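Local coordinates for phenylacetic acid degradation-related protein (Silicibacter sp., PDB 2QWZ) that is a putative thioesterase of the hotdog-fold superfamily, probably hydrolysing acyl-CoA thioesters, though its natural substrate is not established, at residues L58-E62 / R63-P67; G69-S72 / G73-F77. All blocks are in the same frame, centred on the assembly; numbering follows the deposited sequence.

Contact 1: residues L58-E62 / R63-P67; sequences LNVQE and RHLRP. With ACT (acetate ion), chain E.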
ATOM      1  N   LEU A  58      -3.382  20.919 -10.082  1.00 26.70           N
ATOM      2  CA  LEU A  58      -4.206  20.387 -11.154  1.00 27.97           C
ATOM      3  C   LEU A  58      -5.269  21.435 -11.428  1.00 29.11           C
ATOM      4  O   LEU A  58      -6.126  21.727 -10.560  1.00 25.25           O
ATOM      5  CB  LEU A  58      -4.863  19.056 -10.760  1.00 29.52           C
ATOM      6  CG  LEU A  58      -5.737  18.224 -11.711  1.00 28.87           C
ATOM      7  CD1 LEU A  58      -5.956  16.806 -11.096  1.00 30.26           C
ATOM      8  CD2 LEU A  58      -7.070  18.854 -11.987  1.00 33.25           C
ATOM      9  N   ASN A  59      -5.218  21.986 -12.635  1.00 30.53           N
ATOM     10  CA  ASN A  59      -6.228  22.943 -13.116  1.00 32.62           C
ATOM     11  C   ASN A  59      -7.544  22.235 -13.408  1.00 32.21           C
ATOM     12  O   ASN A  59      -7.676  21.598 -14.435  1.00 34.89           O
ATOM     13  CB  ASN A  59      -5.687  23.629 -14.383  1.00 35.60           C
ATOM     14  CG  ASN A  59      -6.679  24.597 -15.028  1.00 37.87           C
ATOM     15  OD1 ASN A  59      -7.695  24.988 -14.441  1.00 46.66           O
ATOM     16  ND2 ASN A  59      -6.357  25.011 -16.249  1.00 43.94           N
ATOM     17  N   VAL A  60      -8.509  22.360 -12.502  1.00 34.29           N
ATOM     18  CA  VAL A  60      -9.771  21.610 -12.565  1.00 34.97           C
ATOM     19  C   VAL A  60     -10.607  21.959 -13.811  1.00 37.36           C
ATOM     20  O   VAL A  60     -11.353  21.129 -14.336  1.00 38.23           O
ATOM     21  CB  VAL A  60     -10.623  21.797 -11.281  1.00 35.21           C
ATOM     22  CG1 VAL A  60     -11.187  23.190 -11.216  1.00 35.54           C
ATOM     23  CG2 VAL A  60     -11.774  20.768 -11.210  1.00 32.56           C
ATOM     24  N   GLN A  61     -10.463  23.172 -14.297  1.00 40.24           N
ATOM     25  CA  GLN A  61     -11.159  23.574 -15.499  1.00 43.90           C
ATOM     26  C   GLN A  61     -10.800  22.713 -16.707  1.00 43.10           C
ATOM     27  O   GLN A  61     -11.678  22.373 -17.479  1.00 45.04           O
ATOM     28  CB  GLN A  61     -10.875  25.039 -15.803  1.00 44.97           C
ATOM     29  CG  GLN A  61     -11.863  25.642 -16.776  1.00 54.06           C
ATOM     30  CD  GLN A  61     -11.297  26.847 -17.446  1.00 63.56           C
ATOM     31  OE1 GLN A  61     -11.775  27.972 -17.243  1.00 71.58           O
ATOM     32  NE2 GLN A  61     -10.243  26.632 -18.241  1.00 66.16           N
ATOM     33  N   GLU A  62      -9.521  22.356 -16.852  1.00 42.71           N
ATOM     34  CA  GLU A  62      -9.047  21.516 -17.942  1.00 43.79           C
ATOM     35  C   GLU A  62      -9.694  20.127 -18.003  1.00 46.03           C
ATOM     36  O   GLU A  62      -9.500  19.394 -18.973  1.00 45.61           O
ATOM     37  CB  GLU A  62      -7.531  21.367 -17.825  1.00 44.91           C
ATOM     38  CG  GLU A  62      -6.852  20.630 -18.973  1.00 46.58           C
ATOM     39  CD  GLU A  62      -6.821  19.119 -18.802  1.00 51.86           C
ATOM     40  OE1 GLU A  62      -7.101  18.620 -17.692  1.00 51.11           O
ATOM     41  OE2 GLU A  62      -6.513  18.423 -19.789  1.00 51.98           O
ATOM     42  N   ARG A  63     -10.439  19.764 -16.960  1.00 47.31           N
ATOM     43  CA  ARG A  63     -11.095  18.470 -16.853  1.00 48.74           C
ATOM     44  C   ARG A  63     -12.529  18.510 -17.371  1.00 50.29           C
ATOM     45  O   ARG A  63     -13.166  17.471 -17.515  1.00 48.67           O
ATOM     46  CB  ARG A  63     -11.138  18.031 -15.385  1.00 48.77           C
ATOM     47  CG  ARG A  63      -9.794  17.914 -14.697  1.00 48.86           C
ATOM     48  CD  ARG A  63      -9.231  16.544 -14.854  1.00 51.86           C
ATOM     49  NE  ARG A  63      -8.451  16.408 -16.076  1.00 50.15           N
ATOM     50  CZ  ARG A  63      -8.383  15.310 -16.822  1.00 45.41           C
ATOM     51  NH1 ARG A  63      -9.062  14.220 -16.509  1.00 46.52           N
ATOM     52  NH2 ARG A  63      -7.634  15.316 -17.915  1.00 48.75           N
ATOM     53  N   HIS A  64     -13.055  19.712 -17.580  1.00 52.25           N
ATOM     54  CA  HIS A  64     -14.388  19.891 -18.136  1.00 53.50           C
ATOM     55  C   HIS A  64     -15.360  18.892 -17.531  1.00 54.22           C
ATOM     56  O   HIS A  64     -15.869  18.007 -18.216  1.00 55.62           O
ATOM     57  CB  HIS A  64     -14.336  19.763 -19.657  1.00 53.95           C
ATOM     58  CG  HIS A  64     -13.378  20.714 -20.297  1.00 54.38           C
ATOM     59  ND1 HIS A  64     -13.591  22.078 -20.318  1.00 53.28           N
ATOM     60  CD2 HIS A  64     -12.184  20.508 -20.902  1.00 53.66           C
ATOM     61  CE1 HIS A  64     -12.579  22.668 -20.932  1.00 58.41           C
ATOM     62  NE2 HIS A  64     -11.707  21.738 -21.288  1.00 53.39           N
ATOM     63  N   LEU A  65     -15.593  19.051 -16.235  1.00 53.71           N
ATOM     64  CA  LEU A  65     -16.517  18.225 -15.494  1.00 54.41           C
ATOM     65  C   LEU A  65     -17.861  18.935 -15.429  1.00 55.02           C
ATOM     66  O   LEU A  65     -17.914  20.167 -15.442  1.00 54.79           O
ATOM     67  CB  LEU A  65     -15.988  17.984 -14.065  1.00 54.05           C
ATOM     68  CG  LEU A  65     -14.582  17.388 -13.896  1.00 52.95           C
ATOM     69  CD1 LEU A  65     -14.155  17.449 -12.452  1.00 50.84           C
ATOM     70  CD2 LEU A  65     -14.511  15.963 -14.388  1.00 55.23           C
ATOM     71  N   ARG A  66     -18.944  18.160 -15.341  1.00 55.62           N
ATOM     72  CA  ARG A  66     -20.286  18.719 -15.151  1.00 56.60           C
ATOM     73  C   ARG A  66     -20.358  19.411 -13.787  1.00 55.86           C
ATOM     74  O   ARG A  66     -19.621  19.049 -12.887  1.00 54.44           O
ATOM     75  CB  ARG A  66     -21.342  17.608 -15.246  1.00 56.51           C
ATOM     76  N   PRO A  67     -21.228  20.427 -13.632  1.00 57.92           N
ATOM     77  CA  PRO A  67     -21.419  21.043 -12.307  1.00 58.16           C
ATOM     78  C   PRO A  67     -21.670  20.012 -11.204  1.00 57.43           C
ATOM     79  O   PRO A  67     -22.299  18.983 -11.463  1.00 57.61           O
ATOM     80  CB  PRO A  67     -22.645  21.944 -12.512  1.00 58.31           C
ATOM     81  CG  PRO A  67     -22.574  22.330 -13.946  1.00 58.45           C
ATOM     82  CD  PRO A  67     -22.057  21.090 -14.655  1.00 59.03           C
TER
HETATM   83  C   ACT E 141     -11.789  13.655 -14.120  1.00 51.45           C
HETATM   84  O   ACT E 141     -11.622  13.898 -15.332  1.00 53.46           O
HETATM   85  OXT ACT E 141     -10.832  13.953 -13.361  1.00 41.71           O
HETATM   86  CH3 ACT E 141     -13.107  13.063 -13.680  1.00 53.94           C
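Arg63 is held by its immediate neighbour Glu62 at one end of the guanidinium and by a bound acetate at the other. The setting is a short 3-10 turn after strand 53-58 of the hotdog fold, in the loop that leads to helix 73-92. Glu62 and Arg63 lie side by side and point the same way, their carboxylate and guanidinium planes 29° apart. NE of Arg63 forms a salt bridge to the syn side of Glu62 OE1 at 3.1 Å, with a second, weak bond from NH2 to the same oxygen. Glu43 adds a further salt bridge to NE. The Arg63 chain bends at chi2 and chi3, which carries NH1 to the acetate O at 2.8 Å. Behind the pair, Arg63 N bonds to Val60 O (3.1 Å) and His64 N to Gln61 O (3.0 Å). Both donors sit well above the carbonyl planes. Val60 CG2 and Leu65 CD1 make a looser apolar contact beside it. The imidazole of His64 folds back over the turn, and Gln61 O lies 3.4 Å above the ring plane, over its centre.

Contact 2: residues G69-S72 / G73-F77; sequences GTVS and GPSMF. With ACT (acetate ion), chain E.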
ATOM      1  N   GLY A  69     -19.601  17.974 -10.190  1.00 47.96           N
ATOM      2  CA  GLY A  69     -18.645  16.889 -10.442  1.00 48.76           C
ATOM      3  C   GLY A  69     -17.317  17.155  -9.751  1.00 48.26           C
ATOM      4  O   GLY A  69     -16.960  18.322  -9.512  1.00 49.82           O
ATOM      5  N   THR A  70     -16.601  16.080  -9.421  1.00 45.52           N
ATOM      6  CA  THR A  70     -15.358  16.168  -8.641  1.00 43.22           C
ATOM      7  C   THR A  70     -14.260  15.335  -9.291  1.00 41.12           C
ATOM      8  O   THR A  70     -14.520  14.420 -10.049  1.00 41.10           O
ATOM      9  CB  THR A  70     -15.572  15.788  -7.133  1.00 42.69           C
ATOM     10  OG1 THR A  70     -16.088  14.464  -7.019  1.00 41.15           O
ATOM     11  CG2 THR A  70     -16.539  16.735  -6.447  1.00 38.82           C
ATOM     12  N   VAL A  71     -13.020  15.700  -9.025  1.00 40.68           N
ATOM     13  CA  VAL A  71     -11.876  15.068  -9.665  1.00 38.27           C
ATOM     14  C   VAL A  71     -11.844  13.534  -9.420  1.00 37.14           C
ATOM     15  O   VAL A  71     -12.149  13.064  -8.333  1.00 36.75           O
ATOM     16  CB  VAL A  71     -10.589  15.749  -9.192  1.00 35.87           C
ATOM     17  CG1 VAL A  71      -9.351  15.061  -9.794  1.00 38.98           C
ATOM     18  CG2 VAL A  71     -10.629  17.179  -9.594  1.00 37.43           C
ATOM     19  N   SER A  72     -11.499  12.770 -10.453  1.00 36.63           N
ATOM     20  CA  SER A  72     -11.545  11.304 -10.399  1.00 36.07           C
ATOM     21  C   SER A  72     -10.332  10.707  -9.668  1.00 36.01           C
ATOM     22  O   SER A  72      -9.356  11.407  -9.434  1.00 34.81           O
ATOM     23  CB  SER A  72     -11.626  10.746 -11.813  1.00 34.24           C
ATOM     24  OG  SER A  72     -10.404  10.940 -12.524  1.00 34.98           O
ATOM     25  N   GLY A  73     -10.396   9.422  -9.314  1.00 34.45           N
ATOM     26  CA  GLY A  73      -9.271   8.741  -8.669  1.00 32.42           C
ATOM     27  C   GLY A  73      -8.077   8.596  -9.584  1.00 34.11           C
ATOM     28  O   GLY A  73      -6.923   8.758  -9.157  1.00 32.85           O
ATOM     29  N   PRO A  74      -8.326   8.281 -10.854  1.00 34.22           N
ATOM     30  CA  PRO A  74      -7.207   8.317 -11.777  1.00 34.71           C
ATOM     31  C   PRO A  74      -6.530   9.688 -11.891  1.00 33.92           C
ATOM     32  O   PRO A  74      -5.319   9.733 -12.108  1.00 28.90           O
ATOM     33  CB  PRO A  74      -7.830   7.871 -13.115  1.00 33.97           C
ATOM     34  CG  PRO A  74      -9.028   7.080 -12.707  1.00 37.25           C
ATOM     35  CD  PRO A  74      -9.555   7.802 -11.511  1.00 34.42           C
ATOM     36  N   SER A  75      -7.291  10.773 -11.733  1.00 31.27           N
ATOM     37  CA  SER A  75      -6.741  12.126 -11.870  1.00 31.85           C
ATOM     38  C   SER A  75      -5.924  12.490 -10.646  1.00 31.77           C
ATOM     39  O   SER A  75      -4.807  13.023 -10.786  1.00 28.89           O
ATOM     40  CB  SER A  75      -7.845  13.168 -12.118  1.00 31.45           C
ATOM     41  OG  SER A  75      -8.214  13.166 -13.479  1.00 31.29           O
HETATM   42  N   MSE A  76      -6.470  12.156  -9.470  1.00 27.98           N
HETATM   43  CA  MSE A  76      -5.721  12.217  -8.193  1.00 29.72           C
HETATM   44  C   MSE A  76      -4.442  11.384  -8.227  1.00 27.54           C
HETATM   45  O   MSE A  76      -3.407  11.827  -7.787  1.00 29.13           O
HETATM   46  CB  MSE A  76      -6.606  11.819  -7.017  1.00 24.56           C
HETATM   47  CG  MSE A  76      -7.663  12.846  -6.773  1.00 28.52           C
HETATM   48 SE   MSE A  76      -8.672  12.561  -5.141  0.75 34.55          SE
HETATM   49  CE  MSE A  76     -10.052  11.468  -5.900  1.00 22.03           C
ATOM     50  N   PHE A  77      -4.525  10.183  -8.757  1.00 29.23           N
ATOM     51  CA  PHE A  77      -3.347   9.378  -8.992  1.00 26.32           C
ATOM     52  C   PHE A  77      -2.316  10.142  -9.814  1.00 26.29           C
ATOM     53  O   PHE A  77      -1.131  10.175  -9.471  1.00 26.06           O
ATOM     54  CB  PHE A  77      -3.709   8.074  -9.710  1.00 28.50           C
ATOM     55  CG  PHE A  77      -2.501   7.247 -10.031  1.00 20.72           C
ATOM     56  CD1 PHE A  77      -1.747   7.509 -11.148  1.00 27.44           C
ATOM     57  CD2 PHE A  77      -2.059   6.288  -9.148  1.00 23.34           C
ATOM     58  CE1 PHE A  77      -0.596   6.796 -11.389  1.00 28.35           C
ATOM     59  CE2 PHE A  77      -0.920   5.569  -9.398  1.00 33.22           C
ATOM     60  CZ  PHE A  77      -0.187   5.830 -10.501  1.00 27.41           C
TER
HETATM   61  C   ACT E 141     -11.789  13.655 -14.120  1.00 51.45           C
HETATM   62  O   ACT E 141     -11.622  13.898 -15.332  1.00 53.46           O
HETATM   63  OXT ACT E 141     -10.832  13.953 -13.361  1.00 41.71           O
HETATM   64  CH3 ACT E 141     -13.107  13.063 -13.680  1.00 53.94           C
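Ser72 holds its OG between the backbone N and the carbonyl carbon (chi1 70°), and Ser75 turns its OG to the side of its own N, opposite the carbonyl carbon (chi1 -81°). Together these torsions bring both hydroxyls to one oxygen, OXT of a bound acetate. Ser75 OG donates to OXT at 2.7 Å. Ser72 N reaches the same atom almost straight, at 3.2 Å with an N-H...O angle of 169°. Ser72 OG adds a weak third bond. The acetate probably comes from the crystallisation liquor. Its other oxygen, O, faces Arg63.

Ser72 is the N-cap of helix 73-92, the long helix that the sheet wraps around in the hotdog fold. Its OG accepts from Ser75 N at 3.2 Å, the capping bond. The first helical bond runs from Met76 N to Ser72 O at 3.0 Å; it is nearly straight, with the donor tilted a little from the carbonyl plane. Ser75 N makes only a weak bond to that same carbonyl oxygen. The anion therefore sits at the N-terminal end of the helix, where the helix dipole would be expected to favour a negative charge. Pro74 CD lies beside Ser72 OG at the start of the first turn.

On the apolar side, Val71 CG1 presses on Ser75 CB at 3.4 Å, tighter than usual for two carbons, and also lies against CG of Met76, a selenomethionine. Both Val71 and Met76 rest on Leu117 of strand 117-126. Pro74 packs on Phe77 of the second subunit. CE of Met76 comes back to Val71 O at 3.6 Å.

How the contacts relate
Contact 1 comes first along the chain and contact 2 follows it. Their centres are about 10 Å apart, on the same side of the chain's centre. Contact 1 belongs to the loop after strand 53-58; contact 2 is the end of that loop and the first turn of helix 73-92. The two meet directly: Arg63 NH1 lies 3.3 Å from Ser75 OG, and Leu65 CD1 packs on the backbone of Thr70 and Val71. Both also touch the same acetate, which joins a surface turn to a partly buried helix start. An anion site of this kind is consistent with a ligand pocket, but no substrate is bound here.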